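Methyltransferase-like protein of unknown function (Silicibacter pomeroyi DSS-3, PDB 3CVO) is of unknown function but has the Rossmann-like fold of class I S-adenosylmethionine-dependent methyltransferases, and so probably transfers methyl groups from that cofactor. Local coordinates at residues Val57-Arg61 against Thr92-Gly96; Tyr107-Leu112 against Thr198-Pro202; Val128-Val134 against Leu151-Tyr155; Val164-Leu168 against Phe180-Gln185. One frame throughout, in Å; residues are numbered along the deposited sequence. Where two conformers were deposited one is given.

Contact 1: Val57-Arg61 against Thr92-Gly96. With EDO (1,2-ethanediol), chain P.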
loop_
_atom_site.group_PDB
_atom_site.type_symbol
_atom_site.label_atom_id
_atom_site.label_comp_id
_atom_site.label_asym_id
_atom_site.label_seq_id
_atom_site.Cartn_x
_atom_site.Cartn_y
_atom_site.Cartn_z
ATOM N N VAL A 57 2.028 17.408 10.491
ATOM C CA VAL A 57 0.949 16.891 9.665
ATOM C C VAL A 57 -0.305 16.851 10.512
ATOM O O VAL A 57 -0.346 16.326 11.619
ATOM C CB VAL A 57 1.306 15.436 9.109
ATOM C CG1 VAL A 57 0.074 14.770 8.383
ATOM C CG2 VAL A 57 2.576 15.488 8.245
ATOM N N GLU A 58 -1.367 17.418 9.985
ATOM C CA GLU A 58 -2.584 17.572 10.780
ATOM C C GLU A 58 -3.852 17.305 9.949
ATOM O O GLU A 58 -4.024 17.894 8.900
ATOM C CB GLU A 58 -2.624 19.019 11.322
ATOM C CG GLU A 58 -3.859 19.391 12.157
ATOM C CD GLU A 58 -4.083 18.428 13.330
ATOM O OE1 GLU A 58 -3.161 18.313 14.155
ATOM O OE2 GLU A 58 -5.145 17.761 13.358
ATOM N N SER A 59 -4.736 16.455 10.476
ATOM C CA SER A 59 -5.963 16.058 9.768
ATOM C C SER A 59 -7.168 16.994 10.033
ATOM O O SER A 59 -8.089 17.057 9.218
ATOM C CB SER A 59 -6.361 14.602 10.136
ATOM O OG SER A 59 -6.490 14.442 11.535
ATOM N N ASP A 60 -7.143 17.721 11.148
ATOM C CA ASP A 60 -8.266 18.587 11.582
ATOM C C ASP A 60 -7.994 19.984 11.032
ATOM O O ASP A 60 -7.144 20.700 11.524
ATOM C CB ASP A 60 -8.374 18.570 13.112
ATOM C CG ASP A 60 -9.536 19.395 13.665
ATOM O OD1 ASP A 60 -9.989 20.374 13.054
ATOM O OD2 ASP A 60 -9.990 19.055 14.771
ATOM N N ARG A 61 -8.721 20.350 9.990
ATOM C CA ARG A 61 -8.496 21.621 9.324
ATOM C C ARG A 61 -8.656 22.816 10.283
ATOM O O ARG A 61 -7.875 23.782 10.250
ATOM C CB ARG A 61 -9.444 21.788 8.142
ATOM C CG ARG A 61 -9.168 23.056 7.365
ATOM C CD ARG A 61 -9.934 23.159 6.055
ATOM N NE ARG A 61 -9.242 24.059 5.136
ATOM C CZ ARG A 61 -9.585 24.243 3.867
ATOM N NH1 ARG A 61 -10.624 23.592 3.361
ATOM N NH2 ARG A 61 -8.883 25.070 3.105
ATOM N N THR A 92 -13.658 15.647 9.774
ATOM C CA THR A 92 -13.140 15.030 10.965
ATOM C C THR A 92 -13.959 15.423 12.178
ATOM O O THR A 92 -14.669 16.423 12.177
ATOM C CB THR A 92 -11.654 15.425 11.223
ATOM O OG1 THR A 92 -11.541 16.851 11.199
ATOM C CG2 THR A 92 -10.672 14.767 10.183
ATOM N N GLY A 93 -13.868 14.584 13.199
ATOM C CA GLY A 93 -14.493 14.856 14.490
ATOM C C GLY A 93 -13.418 14.891 15.547
ATOM O O GLY A 93 -12.380 15.528 15.383
ATOM N N ASP A 94 -13.629 14.142 16.607
ATOM C CA ASP A 94 -12.692 14.200 17.737
ATOM C C ASP A 94 -11.346 13.663 17.308
ATOM O O ASP A 94 -11.248 12.640 16.608
ATOM C CB ASP A 94 -13.203 13.417 18.946
ATOM C CG ASP A 94 -14.420 14.079 19.598
ATOM O OD1 ASP A 94 -14.548 15.327 19.529
ATOM O OD2 ASP A 94 -15.248 13.332 20.161
ATOM N N TRP A 95 -10.316 14.378 17.738
ATOM C CA TRP A 95 -8.950 13.877 17.628
ATOM C C TRP A 95 -8.539 13.708 16.191
ATOM O O TRP A 95 -7.633 12.948 15.881
ATOM C CB TRP A 95 -8.845 12.545 18.366
ATOM C CG TRP A 95 -9.152 12.694 19.842
ATOM C CD1 TRP A 95 -9.998 11.926 20.593
ATOM C CD2 TRP A 95 -8.618 13.692 20.732
ATOM N NE1 TRP A 95 -10.016 12.380 21.899
ATOM C CE2 TRP A 95 -9.179 13.462 22.006
ATOM C CE3 TRP A 95 -7.713 14.752 20.573
ATOM C CZ2 TRP A 95 -8.866 14.250 23.114
ATOM C CZ3 TRP A 95 -7.404 15.536 21.679
ATOM C CH2 TRP A 95 -7.982 15.282 22.929
ATOM N N GLY A 96 -9.223 14.453 15.325
ATOM C CA GLY A 96 -8.856 14.554 13.921
ATOM C C GLY A 96 -9.188 13.287 13.185
ATOM O O GLY A 96 -8.619 12.968 12.127
HETATM C C1 EDO P . -11.573 21.757 17.903
HETATM O O1 EDO P . -10.394 22.133 18.620
HETATM C C2 EDO P . -11.194 20.765 16.815
HETATM O O2 EDO P . -11.509 21.321 15.532
HETATM O O HOH W 1 -10.998 18.560 9.068
HETATM O O HOH W 2 -11.769 17.376 13.872
#

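Contact 2: Tyr107-Leu112 against Thr198-Pro202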
loop_
_atom_site.group_PDB
_atom_site.type_symbol
_atom_site.label_atom_id
_atom_site.label_comp_id
_atom_site.label_asym_id
_atom_site.label_seq_id
_atom_site.Cartn_x
_atom_site.Cartn_y
_atom_site.Cartn_z
ATOM N N TYR A 107 -6.435 8.272 2.325
ATOM C CA TYR A 107 -5.891 8.011 3.651
ATOM C C TYR A 107 -4.353 7.878 3.692
ATOM O O TYR A 107 -3.711 8.366 4.635
ATOM C CB TYR A 107 -6.532 6.793 4.327
ATOM C CG TYR A 107 -7.939 6.995 4.843
ATOM C CD1 TYR A 107 -8.508 8.240 4.916
ATOM C CD2 TYR A 107 -8.671 5.913 5.326
ATOM C CE1 TYR A 107 -9.780 8.401 5.424
ATOM C CE2 TYR A 107 -9.944 6.062 5.832
ATOM C CZ TYR A 107 -10.496 7.314 5.891
ATOM O OH TYR A 107 -11.770 7.484 6.444
ATOM N N PRO A 108 -3.753 7.190 2.692
ATOM C CA PRO A 108 -2.311 7.014 2.690
ATOM C C PRO A 108 -1.519 8.310 2.642
ATOM O O PRO A 108 -0.363 8.353 3.041
ATOM C CB PRO A 108 -2.079 6.134 1.452
ATOM C CG PRO A 108 -3.410 5.433 1.253
ATOM C CD PRO A 108 -4.372 6.506 1.528
ATOM N N ASP A 109 -2.176 9.365 2.214
ATOM C CA ASP A 109 -1.516 10.684 2.131
ATOM C C ASP A 109 -1.068 11.130 3.496
ATOM O O ASP A 109 -0.104 11.856 3.609
ATOM C CB ASP A 109 -2.472 11.764 1.648
ATOM C CG ASP A 109 -2.870 11.635 0.197
ATOM O OD1 ASP A 109 -2.397 10.745 -0.526
ATOM O OD2 ASP A 109 -3.725 12.447 -0.220
ATOM N N TYR A 110 -1.810 10.734 4.526
ATOM C CA TYR A 110 -1.523 11.209 5.898
ATOM C C TYR A 110 -0.153 10.690 6.359
ATOM O O TYR A 110 0.752 11.498 6.643
ATOM C CB TYR A 110 -2.636 10.885 6.858
ATOM C CG TYR A 110 -2.465 11.419 8.234
ATOM C CD1 TYR A 110 -1.611 10.772 9.141
ATOM C CD2 TYR A 110 -3.113 12.550 8.650
ATOM C CE1 TYR A 110 -1.436 11.256 10.399
ATOM C CE2 TYR A 110 -2.973 13.005 9.919
ATOM C CZ TYR A 110 -2.129 12.362 10.805
ATOM O OH TYR A 110 -1.989 12.830 12.096
ATOM N N PRO A 111 0.036 9.352 6.380
ATOM C CA PRO A 111 1.371 8.893 6.735
ATOM C C PRO A 111 2.445 9.232 5.707
ATOM O O PRO A 111 3.611 9.481 6.078
ATOM C CB PRO A 111 1.191 7.359 6.890
ATOM C CG PRO A 111 -0.007 7.013 6.191
ATOM C CD PRO A 111 -0.933 8.237 6.277
ATOM N N LEU A 112 2.085 9.201 4.406
ATOM C CA LEU A 112 3.105 9.154 3.357
ATOM C C LEU A 112 3.455 10.465 2.626
ATOM O O LEU A 112 4.560 10.600 2.135
ATOM C CB LEU A 112 2.736 8.104 2.294
ATOM C CG LEU A 112 2.875 6.646 2.749
ATOM C CD1 LEU A 112 2.101 5.650 1.821
ATOM C CD2 LEU A 112 4.368 6.261 2.880
ATOM N N THR A 198 -2.327 -0.696 7.455
ATOM C CA THR A 198 -1.837 0.279 8.478
ATOM C C THR A 198 -1.952 1.717 7.950
ATOM O O THR A 198 -2.214 2.644 8.704
ATOM C CB THR A 198 -0.411 0.064 8.970
ATOM O OG1 THR A 198 0.518 0.351 7.917
ATOM C CG2 THR A 198 -0.185 -1.374 9.499
HETATM N N MSE A 199 -1.806 1.847 6.633
HETATM C CA MSE A 199 -1.826 3.174 5.923
HETATM C C MSE A 199 -3.239 3.705 5.754
HETATM O O MSE A 199 -3.448 4.858 5.380
HETATM C CB MSE A 199 -1.188 3.106 4.511
HETATM C CG MSE A 199 0.302 2.836 4.468
HETATM SE SE MSE A 199 1.482 3.891 5.687
HETATM C CE MSE A 199 2.853 2.570 6.062
ATOM N N THR A 200 -4.201 2.846 6.038
ATOM C CA THR A 200 -5.643 3.140 5.752
ATOM C C THR A 200 -6.530 2.892 6.955
ATOM O O THR A 200 -7.734 2.866 6.854
ATOM C CB THR A 200 -6.163 2.334 4.542
ATOM O OG1 THR A 200 -6.054 0.926 4.828
ATOM C CG2 THR A 200 -5.350 2.662 3.222
ATOM N N SER A 201 -5.911 2.779 8.134
ATOM C CA SER A 201 -6.629 2.653 9.385
ATOM C C SER A 201 -6.382 3.886 10.293
ATOM O O SER A 201 -5.326 3.966 10.918
ATOM C CB SER A 201 -6.115 1.399 10.121
ATOM O OG SER A 201 -6.471 0.221 9.422
ATOM N N PRO A 202 -7.341 4.822 10.384
ATOM C CA PRO A 202 -7.089 6.103 11.097
ATOM C C PRO A 202 -6.840 5.945 12.601
ATOM O O PRO A 202 -7.376 4.977 13.157
ATOM C CB PRO A 202 -8.382 6.918 10.869
ATOM C CG PRO A 202 -9.154 6.226 9.855
ATOM C CD PRO A 202 -8.620 4.823 9.655
ATOM O OXT PRO A 202 -6.164 6.755 13.306
#

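Contact 3: Val128-Val134 against Leu151-Tyr155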
loop_
_atom_site.group_PDB
_atom_site.type_symbol
_atom_site.label_atom_id
_atom_site.label_comp_id
_atom_site.label_asym_id
_atom_site.label_seq_id
_atom_site.Cartn_x
_atom_site.Cartn_y
_atom_site.Cartn_z
ATOM N N VAL A 128 5.119 10.524 16.504
ATOM C CA VAL A 128 3.875 9.875 16.105
ATOM C C VAL A 128 2.812 10.164 17.183
ATOM O O VAL A 128 2.804 9.580 18.283
ATOM C CB VAL A 128 4.063 8.369 15.789
ATOM C CG1 VAL A 128 2.710 7.670 15.569
ATOM C CG2 VAL A 128 4.984 8.184 14.560
ATOM N N ASP A 129 1.956 11.137 16.917
ATOM C CA ASP A 129 0.997 11.546 17.929
ATOM C C ASP A 129 -0.312 12.020 17.292
ATOM O O ASP A 129 -0.963 12.886 17.815
ATOM C CB ASP A 129 1.645 12.635 18.838
ATOM C CG ASP A 129 0.823 12.988 20.051
ATOM O OD1 ASP A 129 0.129 12.108 20.566
ATOM O OD2 ASP A 129 0.926 14.145 20.517
ATOM N N GLY A 130 -0.667 11.444 16.151
ATOM C CA GLY A 130 -1.902 11.827 15.464
ATOM C C GLY A 130 -2.713 10.618 15.076
ATOM O O GLY A 130 -2.960 9.751 15.879
ATOM N N ARG A 131 -3.078 10.562 13.804
ATOM C CA ARG A 131 -3.884 9.460 13.286
ATOM C C ARG A 131 -2.976 8.461 12.559
ATOM O O ARG A 131 -1.810 8.720 12.344
ATOM C CB ARG A 131 -4.938 9.968 12.322
ATOM C CG ARG A 131 -5.960 10.950 12.946
ATOM C CD ARG A 131 -6.924 10.227 13.862
ATOM N NE ARG A 131 -6.436 10.260 15.226
ATOM C CZ ARG A 131 -6.432 9.223 16.042
ATOM N NH1 ARG A 131 -6.861 8.046 15.622
ATOM N NH2 ARG A 131 -5.977 9.365 17.276
ATOM N N PHE A 132 -3.542 7.345 12.173
ATOM C CA PHE A 132 -2.801 6.289 11.481
ATOM C C PHE A 132 -1.470 6.020 12.135
ATOM O O PHE A 132 -0.461 5.890 11.418
ATOM C CB PHE A 132 -2.516 6.625 10.031
ATOM C CG PHE A 132 -3.727 7.028 9.254
ATOM C CD1 PHE A 132 -4.517 6.080 8.633
ATOM C CD2 PHE A 132 -4.081 8.353 9.160
ATOM C CE1 PHE A 132 -5.679 6.453 7.917
ATOM C CE2 PHE A 132 -5.237 8.744 8.441
ATOM C CZ PHE A 132 -6.027 7.765 7.814
ATOM N N ARG A 133 -1.450 5.884 13.453
ATOM C CA ARG A 133 -0.148 5.878 14.184
ATOM C C ARG A 133 0.803 4.770 13.707
ATOM O O ARG A 133 1.993 4.990 13.456
ATOM C CB ARG A 133 -0.333 5.800 15.687
ATOM C CG ARG A 133 -0.944 7.069 16.224
ATOM C CD ARG A 133 -0.824 7.247 17.707
ATOM N NE ARG A 133 -1.492 8.480 18.055
ATOM C CZ ARG A 133 -1.495 9.062 19.249
ATOM N NH1 ARG A 133 -0.830 8.561 20.288
ATOM N NH2 ARG A 133 -2.175 10.180 19.376
ATOM N N VAL A 134 0.287 3.552 13.629
ATOM C CA VAL A 134 1.113 2.445 13.092
ATOM C C VAL A 134 1.618 2.735 11.677
ATOM O O VAL A 134 2.801 2.552 11.370
ATOM C CB VAL A 134 0.435 1.055 13.220
ATOM C CG1 VAL A 134 1.309 -0.026 12.493
ATOM C CG2 VAL A 134 0.236 0.731 14.687
ATOM N N LEU A 151 9.465 8.900 18.305
ATOM C CA LEU A 151 8.740 8.916 19.567
ATOM C C LEU A 151 7.276 8.604 19.269
ATOM O O LEU A 151 6.637 9.247 18.437
ATOM C CB LEU A 151 8.849 10.288 20.241
ATOM C CG LEU A 151 10.239 10.880 20.499
ATOM C CD1 LEU A 151 10.155 12.298 21.061
ATOM C CD2 LEU A 151 11.093 9.923 21.379
ATOM N N PHE A 152 6.769 7.576 19.905
ATOM C CA PHE A 152 5.417 7.099 19.621
ATOM C C PHE A 152 4.632 7.267 20.932
ATOM O O PHE A 152 4.822 6.536 21.910
ATOM C CB PHE A 152 5.509 5.647 19.176
ATOM C CG PHE A 152 4.251 5.041 18.555
ATOM C CD1 PHE A 152 3.015 5.219 19.108
ATOM C CD2 PHE A 152 4.348 4.238 17.418
ATOM C CE1 PHE A 152 1.887 4.616 18.574
ATOM C CE2 PHE A 152 3.231 3.629 16.873
ATOM C CZ PHE A 152 1.990 3.831 17.455
ATOM N N ASP A 153 3.733 8.237 20.944
ATOM C CA ASP A 153 2.957 8.504 22.150
ATOM C C ASP A 153 1.785 7.534 22.328
ATOM O O ASP A 153 1.211 7.042 21.353
ATOM C CB ASP A 153 2.449 9.927 22.183
ATOM C CG ASP A 153 2.145 10.404 23.599
ATOM O OD1 ASP A 153 2.593 9.784 24.621
ATOM O OD2 ASP A 153 1.455 11.432 23.691
ATOM N N ASP A 154 1.499 7.250 23.600
ATOM C CA ASP A 154 0.377 6.371 23.969
ATOM C C ASP A 154 0.594 5.015 23.382
ATOM O O ASP A 154 -0.328 4.392 22.888
ATOM C CB ASP A 154 -0.928 6.905 23.368
ATOM C CG ASP A 154 -1.184 8.338 23.757
ATOM O OD1 ASP A 154 -1.477 8.542 24.956
ATOM O OD2 ASP A 154 -1.051 9.253 22.883
ATOM N N TYR A 155 1.844 4.590 23.393
ATOM C CA TYR A 155 2.248 3.319 22.773
ATOM C C TYR A 155 1.673 2.073 23.455
ATOM O O TYR A 155 1.335 1.096 22.797
ATOM C CB TYR A 155 3.764 3.215 22.706
ATOM C CG TYR A 155 4.254 1.984 21.936
ATOM C CD1 TYR A 155 4.084 1.851 20.564
ATOM C CD2 TYR A 155 4.895 0.967 22.607
ATOM C CE1 TYR A 155 4.527 0.739 19.899
ATOM C CE2 TYR A 155 5.367 -0.140 21.940
ATOM C CZ TYR A 155 5.183 -0.255 20.601
ATOM O OH TYR A 155 5.681 -1.377 19.959
#

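Contact 4: Val164-Leu168 against Phe180-Gln185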
loop_
_atom_site.group_PDB
_atom_site.type_symbol
_atom_site.label_atom_id
_atom_site.label_comp_id
_atom_site.label_asym_id
_atom_site.label_seq_id
_atom_site.Cartn_x
_atom_site.Cartn_y
_atom_site.Cartn_z
ATOM N N VAL A 164 4.723 -2.768 15.084
ATOM C CA VAL A 164 5.699 -1.689 14.899
ATOM C C VAL A 164 7.129 -2.232 15.136
ATOM O O VAL A 164 8.078 -1.858 14.462
ATOM C CB VAL A 164 5.348 -0.535 15.954
ATOM C CG1 VAL A 164 6.368 0.537 16.017
ATOM C CG2 VAL A 164 3.947 0.048 15.634
ATOM N N GLU A 165 7.277 -3.096 16.128
ATOM C CA GLU A 165 8.617 -3.450 16.609
ATOM C C GLU A 165 9.356 -4.297 15.566
ATOM O O GLU A 165 10.597 -4.315 15.493
ATOM C CB GLU A 165 8.540 -4.133 17.979
ATOM C CG GLU A 165 7.976 -3.206 18.984
ATOM C CD GLU A 165 7.883 -3.775 20.388
ATOM O OE1 GLU A 165 8.536 -4.780 20.677
ATOM O OE2 GLU A 165 7.151 -3.187 21.203
ATOM N N GLU A 166 8.580 -4.939 14.711
ATOM C CA GLU A 166 9.190 -5.778 13.663
ATOM C C GLU A 166 10.149 -4.943 12.829
ATOM O O GLU A 166 11.230 -5.405 12.393
ATOM C CB GLU A 166 8.157 -6.394 12.730
ATOM C CG GLU A 166 8.847 -7.203 11.645
ATOM C CD GLU A 166 7.944 -7.899 10.649
ATOM O OE1 GLU A 166 6.703 -7.745 10.736
ATOM O OE2 GLU A 166 8.520 -8.602 9.762
ATOM N N PHE A 167 9.756 -3.696 12.606
ATOM C CA PHE A 167 10.538 -2.792 11.749
ATOM C C PHE A 167 11.287 -1.671 12.468
ATOM O O PHE A 167 12.295 -1.172 11.961
ATOM C CB PHE A 167 9.657 -2.226 10.655
ATOM C CG PHE A 167 9.124 -3.286 9.733
ATOM C CD1 PHE A 167 9.977 -3.946 8.853
ATOM C CD2 PHE A 167 7.798 -3.632 9.760
ATOM C CE1 PHE A 167 9.519 -4.952 8.019
ATOM C CE2 PHE A 167 7.306 -4.599 8.911
ATOM C CZ PHE A 167 8.165 -5.266 8.023
ATOM N N LEU A 168 10.793 -1.266 13.633
ATOM C CA LEU A 168 11.364 -0.141 14.378
ATOM C C LEU A 168 12.320 -0.616 15.468
ATOM O O LEU A 168 13.113 0.151 16.036
ATOM C CB LEU A 168 10.238 0.763 14.966
ATOM C CG LEU A 168 9.769 1.798 13.940
ATOM C CD1 LEU A 168 8.957 1.168 12.783
ATOM C CD2 LEU A 168 8.915 2.879 14.667
ATOM N N PHE A 180 12.091 4.972 19.871
ATOM C CA PHE A 180 12.724 4.033 18.950
ATOM C C PHE A 180 13.924 4.637 18.239
ATOM O O PHE A 180 13.928 5.802 17.856
ATOM C CB PHE A 180 11.753 3.614 17.856
ATOM C CG PHE A 180 10.535 2.872 18.331
ATOM C CD1 PHE A 180 9.352 3.558 18.645
ATOM C CD2 PHE A 180 10.558 1.488 18.408
ATOM C CE1 PHE A 180 8.224 2.849 19.035
ATOM C CE2 PHE A 180 9.450 0.783 18.777
ATOM C CZ PHE A 180 8.280 1.452 19.093
ATOM N N GLN A 181 14.967 3.826 18.097
ATOM C CA GLN A 181 16.075 4.164 17.253
ATOM C C GLN A 181 15.862 3.429 15.914
ATOM O O GLN A 181 16.081 2.238 15.819
ATOM C CB GLN A 181 17.393 3.735 17.898
ATOM C CG GLN A 181 18.555 4.507 17.303
ATOM C CD GLN A 181 18.363 6.025 17.418
ATOM O OE1 GLN A 181 17.812 6.522 18.419
ATOM N NE2 GLN A 181 18.791 6.767 16.382
ATOM N N VAL A 182 15.433 4.167 14.908
ATOM C CA VAL A 182 14.983 3.592 13.629
ATOM C C VAL A 182 16.044 3.679 12.559
ATOM O O VAL A 182 16.648 4.725 12.323
ATOM C CB VAL A 182 13.663 4.280 13.142
ATOM C CG1 VAL A 182 13.046 3.508 11.934
ATOM C CG2 VAL A 182 12.674 4.348 14.257
ATOM N N GLU A 183 16.266 2.555 11.895
ATOM C CA GLU A 183 17.243 2.475 10.839
ATOM C C GLU A 183 16.528 2.192 9.542
ATOM O O GLU A 183 15.446 1.576 9.539
ATOM C CB GLU A 183 18.188 1.326 11.097
ATOM C CG GLU A 183 18.728 1.261 12.493
ATOM C CD GLU A 183 20.185 1.553 12.549
ATOM O OE1 GLU A 183 20.819 1.536 11.476
ATOM O OE2 GLU A 183 20.705 1.792 13.658
ATOM N N PRO A 184 17.115 2.603 8.418
ATOM C CA PRO A 184 16.302 2.422 7.188
ATOM C C PRO A 184 16.036 0.947 6.886
ATOM O O PRO A 184 16.944 0.137 7.030
ATOM C CB PRO A 184 17.166 3.071 6.115
ATOM C CG PRO A 184 17.952 4.123 6.889
ATOM C CD PRO A 184 18.305 3.440 8.187
ATOM N N GLN A 185 14.776 0.647 6.529
ATOM C CA GLN A 185 14.277 -0.728 6.256
ATOM C C GLN A 185 13.759 -0.875 4.813
ATOM O O GLN A 185 12.985 -0.032 4.358
ATOM C CB GLN A 185 13.090 -1.048 7.173
ATOM C CG GLN A 185 13.399 -0.991 8.648
ATOM C CD GLN A 185 14.323 -2.102 9.000
ATOM O OE1 GLN A 185 14.164 -3.199 8.471
ATOM N NE2 GLN A 185 15.317 -1.837 9.865
HETATM O O HOH W 3 14.796 0.027 12.346
HETATM O O HOH W 4 14.273 0.854 18.391
#

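Contact 1: Val57-Arg61 against Thr92-Gly96
A loop-to-loop contact, joined by one direct hydrogen bond and two waters, closes over the C-terminal end of strand 53-58, where residues 92-96 of the long loop after strand 81-86 fold back. S59 OG donates to G96 O at 2.7 Å. G96 is well suited to its place: its phi is positive, and a CB on it would clash with S59 OG. The glycine can thus come close, with its CA 4.1 Å from D60 CB, while T92 CG2 packs 3.6 Å from S59 O. Water 1 joins T92 OG1 to S59 O and R61 N; water 2 joins T92 OG1 to G93 O and, weakly, D60 OD2. D60 is the N-cap of helix 61-73, its OD1 accepting from W63 N, and E58 OE2 holds D60 N at 3.0 Å; a 1,2-ethanediol, probably from the crystallisation liquor, sits with O2 2.8 Å from D60 OD2. In class I methyltransferases an acidic residue ending the second strand commonly binds the cofactor ribose; E58 is comparably placed, though no cofactor is bound. Around the contact, strand 53-58 lies between strands 33-37 and 81-86, helix 61-73 leads away from D60, and Y110 of helix 109-112 packs on V57 and S59.

Contact 2: Tyr107-Leu112 against Thr198-Pro202
Here the C-terminal tail of a Rossmann-like domain, leaving helix 192-199, packs against the short helix 109-112 and the two residues before it without a hydrogen bond between the two segments. T198 still belongs to the helix and lies against helix 133-143, on V134 and L138. Next comes M199, a selenomethionine and the residue most covered by the contact: its SE reaches P111 CG at 3.5 Å, its CG lies 4.3 Å from L112 CD1, and its CB is 4.4 Å from P108 CB. Two prolines and a leucine thus give it an apolar seat. T200 follows, with CG2 3.9 Å from P108 CG, while its OG1 bonds back to I196 O in the preceding helical turn; W104 of the second subunit also packs on it. S201 points away. P202 ends the chain, its carboxylate OXT in a salt bridge with R131 NH1. The Y107 ring lies beside this tail, with T200 O near the ring plane, 3.5 Å from Y107 CD2, and P202 CG 4.1 Å from Y107 CE2.

Contact 3: Val128-Val134 against Leu151-Tyr155
A beta-alpha-beta unit, strand 125-128, helix 133-143 and strand 148-152, is fastened here at the C-terminal ends of its two parallel strands. V128 pairs with F152 in parallel register: V128 N donates to L151 O at 2.8 Å, and D153 N to V128 O at 3.1 Å. On the face of the sheet that carries both side chains, V128 CG1 stands 4.1 Å from the centroid of the F152 ring, almost on the ring normal, a CH-pi contact. The ring also reaches the helix, with F152 CZ 3.5 Å from R133 CB. Beyond the strands, R133 gathers the loops. Its NH1 forms a salt bridge with D154 OD2 at 2.7 Å and a weak hydrogen bond to D153 O, NH2 pairs with D129 OD1 at 3.2 Å, and NE donates to G130 O at 2.9 Å. R133 thus lies between the carboxylates of D129 and D154 in a salt-bridge network, while D153 OD1 pairs with R176 NE. Turns leaving the strands, a helix crossing over one face and parallel strands side by side make this the classic crossover of the Rossmann-like fold, as in class I methyltransferases.

Contact 4: Val164-Leu168 against Phe180-Gln185
L168, F180 and F167 have the most surface covered where the short helix 165-168 meets strand 177-182 and the chain just beyond it. L168 lies on the F180 ring: its CD2 is 4.1 Å from the ring centroid and over the face, a CH-pi contact, and its CB comes within 3.5 Å of F180 CD2. The same leucine continues to V182, with L168 CG 3.9 Å from V182 CG2. V164, four residues before L168, adds to the aromatic contact, its CG1 3.7 Å from F180 CZ. F167 meets Q185 through its backbone, F167 O lying 3.5 Å from Q185 CG, and Q185 OE1 lies at the ring edge, 4.3 Å from F167 CD1. Water 4 joins L168 O to Q181 N, and water 3 joins F167 O to E183 N. Strand 177-182, antiparallel beside strand 148-152, sets the class I methyltransferase sheet apart from a purely parallel Rossmann sheet. L150 of strand 148-152 touches L168, F180 and V182, while helix 133-143 sets A137 and A141 on L168, L138 on F167.

Contacts 1, 3 and 4 all reach the same mixed sheet, whose strands run in the order 3-2-1-4-5-7-6, the arrangement of class I methyltransferases. Contacts 1 and 4 lie on opposite sides of the chain's centre, their centres about 26 Å apart. Contact 3 lies between them, about 14 Å from each centre to centre, and touches both: W95 and G96 meet R131, and Y155 meets E165 and F180. Along the chain, contact 1 closes first; contact 2 then opens at residue 107 and closes only at the C-terminus, so that contacts 3 and 4, in series, fall within its span. The final carboxylate meets R131 and F132, bringing the chain's end back to the C-terminal edge of the parallel strands.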